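PDB 6KSU: Alpha/beta hydrolase from Streptomyces albidoflavus, which probably closes non-ribosomal peptide chains into macrolactams, acting as a penicillin-binding-protein-type cyclase that couples residues of opposite chirality. Local coordinates for residues A[46-51]-A[77-82]; A[226-231]-A[349-354]; A[259-264]-A[345-350]. All blocks are in the same frame, centred on the assembly; numbering follows the deposited sequence.

In the fold
From the N terminus, contact 1 closes first: segment 77-82 returns to strand 46-53 after a loop that includes the neighbouring strand 56-63. Contacts 2 and 3 come later and span much longer loops. Segment 226-231 opens contact 2, segment 259-264 opens contact 3 inside the loop of contact 2, and both close on strand 344-350 and its exit, sharing T349 and A350. Strands 46-53 and 344-350 are neighbours in the central antiparallel sheet, so all three contacts gather there. Contact 1 sets the approach to the small strand 79-80 against the sheet, contact 2 fastens a long loop beyond the strand end, and contact 3 seats helix 261-268 on the sheet.

Contact 1: residues A[46-51]-A[77-82]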
loop_
_atom_site.group_PDB
_atom_site.type_symbol
_atom_site.label_atom_id
_atom_site.label_comp_id
_atom_site.label_asym_id
_atom_site.label_seq_id
_atom_site.Cartn_x
_atom_site.Cartn_y
_atom_site.Cartn_z
ATOM N N GLY A 46 9.972 12.728 -13.506
ATOM C CA GLY A 46 9.845 13.768 -12.498
ATOM C C GLY A 46 9.644 13.120 -11.147
ATOM O O GLY A 46 9.211 11.964 -11.041
ATOM N N ALA A 47 9.989 13.864 -10.103
ATOM C CA ALA A 47 9.926 13.265 -8.778
ATOM C C ALA A 47 9.862 14.361 -7.736
ATOM O O ALA A 47 10.273 15.505 -7.970
ATOM C CB ALA A 47 11.129 12.333 -8.528
ATOM N N GLN A 48 9.310 13.998 -6.584
ATOM C CA GLN A 48 9.359 14.841 -5.397
ATOM C C GLN A 48 9.867 13.992 -4.253
ATOM O O GLN A 48 9.501 12.818 -4.137
ATOM C CB GLN A 48 7.995 15.433 -5.006
ATOM C CG GLN A 48 7.309 16.263 -6.061
ATOM C CD GLN A 48 5.828 16.464 -5.740
ATOM O OE1 GLN A 48 5.191 15.604 -5.133
ATOM N NE2 GLN A 48 5.284 17.615 -6.135
ATOM N N LEU A 49 10.727 14.587 -3.433
ATOM C CA LEU A 49 11.184 13.991 -2.189
ATOM C C LEU A 49 11.048 15.048 -1.108
ATOM O O LEU A 49 11.535 16.176 -1.258
ATOM C CB LEU A 49 12.628 13.477 -2.292
ATOM C CG LEU A 49 13.276 12.948 -1.001
ATOM C CD1 LEU A 49 12.752 11.531 -0.615
ATOM C CD2 LEU A 49 14.779 12.938 -1.134
ATOM N N SER A 50 10.333 14.718 -0.049
ATOM C CA SER A 50 10.191 15.637 1.070
ATOM C C SER A 50 10.624 14.905 2.321
ATOM O O SER A 50 10.212 13.769 2.532
ATOM C CB SER A 50 8.753 16.135 1.193
ATOM O OG SER A 50 8.378 16.854 0.026
ATOM N N VAL A 51 11.465 15.543 3.126
ATOM C CA VAL A 51 11.993 14.964 4.355
ATOM C C VAL A 51 11.730 15.928 5.496
ATOM O O VAL A 51 12.173 17.082 5.447
ATOM C CB VAL A 51 13.498 14.690 4.257
ATOM C CG1 VAL A 51 13.988 13.957 5.498
ATOM C CG2 VAL A 51 13.813 13.941 2.975
ATOM N N THR A 77 2.756 20.225 -7.483
ATOM C CA THR A 77 2.339 19.138 -8.360
ATOM C C THR A 77 1.847 17.937 -7.550
ATOM O O THR A 77 2.507 17.475 -6.618
ATOM C CB THR A 77 3.513 18.713 -9.262
ATOM O OG1 THR A 77 4.137 19.864 -9.844
ATOM C CG2 THR A 77 3.034 17.840 -10.382
ATOM N N GLY A 78 0.661 17.439 -7.917
ATOM C CA GLY A 78 0.138 16.223 -7.341
ATOM C C GLY A 78 0.454 14.984 -8.163
ATOM O O GLY A 78 0.249 14.957 -9.383
ATOM N N PHE A 79 0.905 13.945 -7.473
ATOM C CA PHE A 79 1.206 12.624 -7.991
ATOM C C PHE A 79 0.199 11.613 -7.455
ATOM O O PHE A 79 -0.294 11.754 -6.335
ATOM C CB PHE A 79 2.614 12.190 -7.566
ATOM C CG PHE A 79 3.745 12.969 -8.235
ATOM C CD1 PHE A 79 4.625 12.318 -9.096
ATOM C CD2 PHE A 79 3.957 14.326 -7.955
ATOM C CE1 PHE A 79 5.661 12.991 -9.703
ATOM C CE2 PHE A 79 5.000 15.031 -8.560
ATOM C CZ PHE A 79 5.847 14.370 -9.436
ATOM N N PRO A 80 -0.123 10.572 -8.208
ATOM C CA PRO A 80 -1.000 9.523 -7.651
ATOM C C PRO A 80 -0.339 8.842 -6.465
ATOM O O PRO A 80 0.794 8.365 -6.548
ATOM C CB PRO A 80 -1.197 8.551 -8.815
ATOM C CG PRO A 80 -0.299 9.028 -9.928
ATOM C CD PRO A 80 0.163 10.403 -9.633
ATOM N N PHE A 81 -1.055 8.812 -5.340
ATOM C CA PHE A 81 -0.529 8.107 -4.190
ATOM C C PHE A 81 -0.600 6.591 -4.371
ATOM O O PHE A 81 0.089 5.861 -3.652
ATOM C CB PHE A 81 -1.292 8.530 -2.942
ATOM C CG PHE A 81 -0.990 9.939 -2.489
ATOM C CD1 PHE A 81 0.158 10.619 -2.941
ATOM C CD2 PHE A 81 -1.858 10.586 -1.607
ATOM C CE1 PHE A 81 0.459 11.895 -2.507
ATOM C CE2 PHE A 81 -1.585 11.894 -1.167
ATOM C CZ PHE A 81 -0.431 12.560 -1.618
ATOM N N GLY A 82 -1.395 6.109 -5.320
ATOM C CA GLY A 82 -1.708 4.693 -5.325
ATOM C C GLY A 82 -2.235 4.221 -3.989
ATOM O O GLY A 82 -2.991 4.917 -3.292
#
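Q48 NE2 is held by two carbonyls: across the contact it donates to T77 O at 2.8 Å, with a bent N-H...O angle of 142° and the acceptor somewhat out of the amide plane, and it gives a second bond to the T74 carbonyl. At the other end of the amide, Q48 OE1 is hydrogen-bonded to the T349 hydroxyl and the A261 backbone N. With two partners on each atom, the amide can hardly flip or rotate, and these four bonds satisfy the buried group at both its nitrogen and its oxygen. Glutamine suits the place because one side chain offers both donors and an acceptor, and its chain, extended beyond CG, carries them across from the strand.

The same amide slants against the CD2-CE2 side of the F79 ring, the two planes 44° apart. Q48 CD comes to 3.3 Å from F79 CE2. Set beside the backbone N (chi1 -69°), the phenyl ring reaches toward the strand, where its edge meets G46: G46 O sits near the ring plane, 3.9 Å from F79 CE1. A side chain at this position would be directed at the ring; glycine, having none, lets the G46 carbonyl approach the ring edge. The T77 hydroxyl is bonded to T74 N.

A strand of the central antiparallel sheet is thereby tied to the segment that leads, just past G82, into an SxxK sequence at a helix start, an arrangement consistent with the serine beta-lactamase and penicillin-binding-protein fold.

Contact 2: residues A[226-231]-A[349-354]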
loop_
_atom_site.group_PDB
_atom_site.type_symbol
_atom_site.label_atom_id
_atom_site.label_comp_id
_atom_site.label_asym_id
_atom_site.label_seq_id
_atom_site.Cartn_x
_atom_site.Cartn_y
_atom_site.Cartn_z
ATOM N N PRO A 226 -2.550 21.172 -10.512
ATOM C CA PRO A 226 -1.655 20.591 -11.516
ATOM C C PRO A 226 -1.230 19.199 -11.065
ATOM O O PRO A 226 -0.874 18.981 -9.902
ATOM C CB PRO A 226 -0.479 21.572 -11.574
ATOM C CG PRO A 226 -0.529 22.327 -10.300
ATOM C CD PRO A 226 -1.985 22.400 -9.924
ATOM N N VAL A 227 -1.336 18.248 -11.983
ATOM C CA VAL A 227 -1.089 16.847 -11.689
ATOM C C VAL A 227 0.017 16.338 -12.597
ATOM O O VAL A 227 0.220 16.836 -13.713
ATOM C CB VAL A 227 -2.363 15.997 -11.865
ATOM C CG1 VAL A 227 -3.287 16.230 -10.713
ATOM C CG2 VAL A 227 -3.046 16.363 -13.184
ATOM N N ALA A 228 0.717 15.312 -12.111
ATOM C CA ALA A 228 1.716 14.621 -12.892
ATOM C C ALA A 228 1.068 13.473 -13.626
ATOM O O ALA A 228 0.233 12.762 -13.069
ATOM C CB ALA A 228 2.844 14.096 -12.006
ATOM N N GLU A 229 1.463 13.296 -14.880
ATOM C CA GLU A 229 1.134 12.102 -15.634
ATOM C C GLU A 229 2.194 11.021 -15.424
ATOM O O GLU A 229 3.329 11.288 -14.998
ATOM C CB GLU A 229 1.008 12.428 -17.121
ATOM C CG GLU A 229 0.632 13.868 -17.408
ATOM C CD GLU A 229 -0.008 14.023 -18.771
ATOM O OE1 GLU A 229 -0.147 15.172 -19.249
ATOM O OE2 GLU A 229 -0.379 12.989 -19.362
ATOM N N GLY A 230 1.785 9.772 -15.705
ATOM C CA GLY A 230 2.688 8.639 -15.646
ATOM C C GLY A 230 3.424 8.382 -16.970
ATOM O O GLY A 230 2.973 8.762 -18.053
ATOM N N HIS A 231 4.570 7.710 -16.860
ATOM C CA HIS A 231 5.512 7.566 -17.953
ATOM C C HIS A 231 6.172 6.200 -17.866
ATOM O O HIS A 231 6.311 5.632 -16.781
ATOM C CB HIS A 231 6.596 8.668 -17.935
ATOM C CG HIS A 231 6.053 10.070 -18.003
ATOM N ND1 HIS A 231 5.369 10.664 -16.959
ATOM C CD2 HIS A 231 6.095 10.994 -18.994
ATOM C CE1 HIS A 231 5.017 11.892 -17.305
ATOM N NE2 HIS A 231 5.447 12.117 -18.534
ATOM N N THR A 349 7.539 10.813 -4.363
ATOM C CA THR A 349 6.652 10.568 -5.495
ATOM C C THR A 349 7.480 10.553 -6.773
ATOM O O THR A 349 8.468 11.282 -6.893
ATOM C CB THR A 349 5.501 11.581 -5.594
ATOM O OG1 THR A 349 5.981 12.939 -5.709
ATOM C CG2 THR A 349 4.577 11.457 -4.375
ATOM N N ALA A 350 7.108 9.671 -7.699
ATOM C CA ALA A 350 7.786 9.594 -8.978
ATOM C C ALA A 350 6.742 9.265 -10.025
ATOM O O ALA A 350 5.748 8.599 -9.734
ATOM C CB ALA A 350 8.925 8.565 -8.968
ATOM N N ASN A 351 6.960 9.757 -11.238
ATOM C CA ASN A 351 5.971 9.600 -12.289
ATOM C C ASN A 351 6.551 8.890 -13.514
ATOM O O ASN A 351 6.102 9.124 -14.635
ATOM C CB ASN A 351 5.329 10.951 -12.654
ATOM C CG ASN A 351 6.267 11.911 -13.426
ATOM O OD1 ASN A 351 7.489 11.867 -13.287
ATOM N ND2 ASN A 351 5.673 12.808 -14.217
ATOM N N SER A 352 7.491 7.966 -13.315
ATOM C CA SER A 352 7.812 6.995 -14.362
ATOM C C SER A 352 7.948 5.594 -13.759
ATOM O O SER A 352 8.131 5.427 -12.554
ATOM C CB SER A 352 9.087 7.361 -15.127
ATOM O OG SER A 352 10.215 7.095 -14.324
ATOM N N THR A 353 7.881 4.574 -14.620
ATOM C CA THR A 353 8.037 3.203 -14.157
ATOM C C THR A 353 9.362 2.972 -13.432
ATOM O O THR A 353 9.496 1.966 -12.734
ATOM C CB THR A 353 7.889 2.217 -15.338
ATOM O OG1 THR A 353 8.682 2.651 -16.449
ATOM C CG2 THR A 353 6.445 2.142 -15.785
ATOM N N ALA A 354 10.330 3.881 -13.540
ATOM C CA ALA A 354 11.579 3.717 -12.803
ATOM C C ALA A 354 11.490 4.163 -11.348
ATOM O O ALA A 354 12.462 3.972 -10.596
ATOM C CB ALA A 354 12.709 4.487 -13.490
#
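The side chains of H231 and N351 run alongside each other in the same direction. H231 CB stands 3.4 Å from N351 O and also brushes the CB of S352. Having CG beside the backbone N (chi1 -58°) brings the edge of the ring, at ND1, up to the same carbonyl oxygen, and H231 ND1 donates to N351 O at 2.9 Å through an N-H...O angle of 140°. Next, H231 CE1 touches the amide nitrogen N351 ND2 at 3.3 Å, ring and amide planes being 63° apart. At the tip, NE2 accepts from the backbone N of V67. Histidine fits because a single ring can donate at one nitrogen and accept at the other, consistent with a neutral ring protonated on ND1.

This is where strand 344-350 leaves the central antiparallel sheet of the beta-lactamase-like domain, and the loop following helix 194-206 is fastened to its end. N351 supplies the second clasp: N351 ND2 gives a hydrogen to E229 O at 2.9 Å, nearly in line with that C=O but bent at the donor, the oxygen well out of the amide plane. Another goes to L64 O, so both amide hydrogens are used. A228 CB packs at 3.8 Å against N351 ND2, its small methyl letting the loop pass close by, and it also rests on F79.

Further along, T353 N donates to H231 O at 2.9 Å, while S352 OG accepts a weak capping bond from A354 N, 3.3 Å away, in the turn leading to helix 355-365.

Contact 3: residues A[259-264]-A[345-350]; sequences GSATDL and ALALTA
A261 and A347 aim their methyl groups toward each other's backbone across the gap between helix and strand: A347 CB lies 3.3 Å from A261 O, and A261 CB 3.7 Å from A347 O, with the two methyls 4.2 Å apart. Alanine is apt on both sides, since small side chains let the first turn of the helix settle almost onto the strand. L264, one turn on, lays its own CB beside A347 CB at 3.8 Å, and its CD1 also touches that methyl, while F81 and V84 lie against the leucine elsewhere.

The strand alternates. A347 and T349 face helix 261-268, whereas L346 and L348 point to the other side and pack on helix 355-365, so the sheet is sandwiched between helices in the alpha/beta manner of the beta-lactamase-like fold. T349 has its hydroxyl between the backbone N and the carbonyl carbon (chi1 58°), turned to Q48, which puts T349 CG2 beneath the helix start, 3.9 Å from A261 N.

That start is held by a capping box. D263 N donates to S260 OG at 2.8 Å, and S260 N returns a bond to D263 OD2 at 3.1 Å, arriving from above the carboxylate plane. G259, just ahead of the cap, has no side chain to collide with that carboxylate oxygen. Serine is short enough to accept at the N-cap, and the aspartate, partly exposed, also forms a salt bridge with R225.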
loop_
_atom_site.group_PDB
_atom_site.type_symbol
_atom_site.label_atom_id
_atom_site.label_comp_id
_atom_site.label_asym_id
_atom_site.label_seq_id
_atom_site.Cartn_x
_atom_site.Cartn_y
_atom_site.Cartn_z
ATOM N N GLY A 259 -1.608 13.652 -4.736
ATOM C CA GLY A 259 -1.025 14.769 -4.023
ATOM C C GLY A 259 0.480 14.702 -4.027
ATOM O O GLY A 259 1.084 13.916 -4.763
ATOM N N SER A 260 1.079 15.495 -3.149
ATOM C CA SER A 260 2.512 15.719 -3.184
ATOM C C SER A 260 3.248 14.928 -2.116
ATOM O O SER A 260 2.688 14.524 -1.097
ATOM C CB SER A 260 2.830 17.200 -2.991
ATOM O OG SER A 260 2.933 17.449 -1.614
ATOM N N ALA A 261 4.548 14.779 -2.338
ATOM C CA ALA A 261 5.426 14.273 -1.288
ATOM C C ALA A 261 5.217 15.040 0.004
ATOM O O ALA A 261 5.173 14.454 1.086
ATOM C CB ALA A 261 6.894 14.384 -1.728
ATOM N N THR A 262 5.112 16.368 -0.092
ATOM C CA THR A 262 5.011 17.207 1.098
ATOM C C THR A 262 3.682 16.998 1.813
ATOM O O THR A 262 3.629 17.028 3.048
ATOM C CB THR A 262 5.200 18.672 0.698
ATOM O OG1 THR A 262 6.582 18.886 0.411
ATOM C CG2 THR A 262 4.771 19.641 1.820
ATOM N N ASP A 263 2.600 16.799 1.051
ATOM C CA ASP A 263 1.308 16.438 1.642
ATOM C C ASP A 263 1.426 15.182 2.519
ATOM O O ASP A 263 0.914 15.150 3.645
ATOM C CB ASP A 263 0.246 16.228 0.535
ATOM C CG ASP A 263 -0.075 17.509 -0.246
ATOM O OD1 ASP A 263 0.230 18.619 0.262
ATOM O OD2 ASP A 263 -0.635 17.423 -1.370
ATOM N N LEU A 264 2.119 14.142 2.020
ATOM C CA LEU A 264 2.232 12.893 2.764
ATOM C C LEU A 264 3.045 13.073 4.031
ATOM O O LEU A 264 2.740 12.457 5.063
ATOM C CB LEU A 264 2.871 11.800 1.907
ATOM C CG LEU A 264 2.104 11.208 0.730
ATOM C CD1 LEU A 264 2.994 10.175 0.021
ATOM C CD2 LEU A 264 0.803 10.550 1.169
ATOM N N ALA A 345 10.069 11.790 8.959
ATOM C CA ALA A 345 9.174 11.330 7.911
ATOM C C ALA A 345 9.727 11.770 6.566
ATOM O O ALA A 345 10.251 12.880 6.428
ATOM C CB ALA A 345 7.757 11.870 8.093
ATOM N N LEU A 346 9.611 10.889 5.581
ATOM C CA LEU A 346 10.055 11.196 4.235
ATOM C C LEU A 346 9.125 10.507 3.255
ATOM O O LEU A 346 8.640 9.397 3.499
ATOM C CB LEU A 346 11.505 10.776 3.991
ATOM C CG LEU A 346 12.004 9.327 3.995
ATOM C CD1 LEU A 346 11.714 8.645 2.725
ATOM C CD2 LEU A 346 13.500 9.375 4.128
ATOM N N ALA A 347 8.859 11.181 2.164
ATOM C CA ALA A 347 7.931 10.704 1.161
ATOM C C ALA A 347 8.575 10.924 -0.183
ATOM O O ALA A 347 9.307 11.901 -0.374
ATOM C CB ALA A 347 6.592 11.427 1.222
ATOM N N LEU A 348 8.326 9.999 -1.101
ATOM C CA LEU A 348 8.861 10.100 -2.448
ATOM C C LEU A 348 7.708 9.891 -3.406
ATOM O O LEU A 348 6.947 8.926 -3.247
ATOM C CB LEU A 348 9.969 9.059 -2.674
ATOM C CG LEU A 348 10.554 8.952 -4.071
ATOM C CD1 LEU A 348 11.363 10.169 -4.371
ATOM C CD2 LEU A 348 11.366 7.675 -4.240
ATOM N N THR A 349 7.539 10.813 -4.363
ATOM C CA THR A 349 6.652 10.568 -5.495
ATOM C C THR A 349 7.480 10.553 -6.773
ATOM O O THR A 349 8.468 11.282 -6.893
ATOM C CB THR A 349 5.501 11.581 -5.594
ATOM O OG1 THR A 349 5.981 12.939 -5.709
ATOM C CG2 THR A 349 4.577 11.457 -4.375
ATOM N N ALA A 350 7.108 9.671 -7.699
ATOM C CA ALA A 350 7.786 9.594 -8.978
ATOM C C ALA A 350 6.742 9.265 -10.025
ATOM O O ALA A 350 5.748 8.599 -9.734
ATOM C CB ALA A 350 8.925 8.565 -8.968
#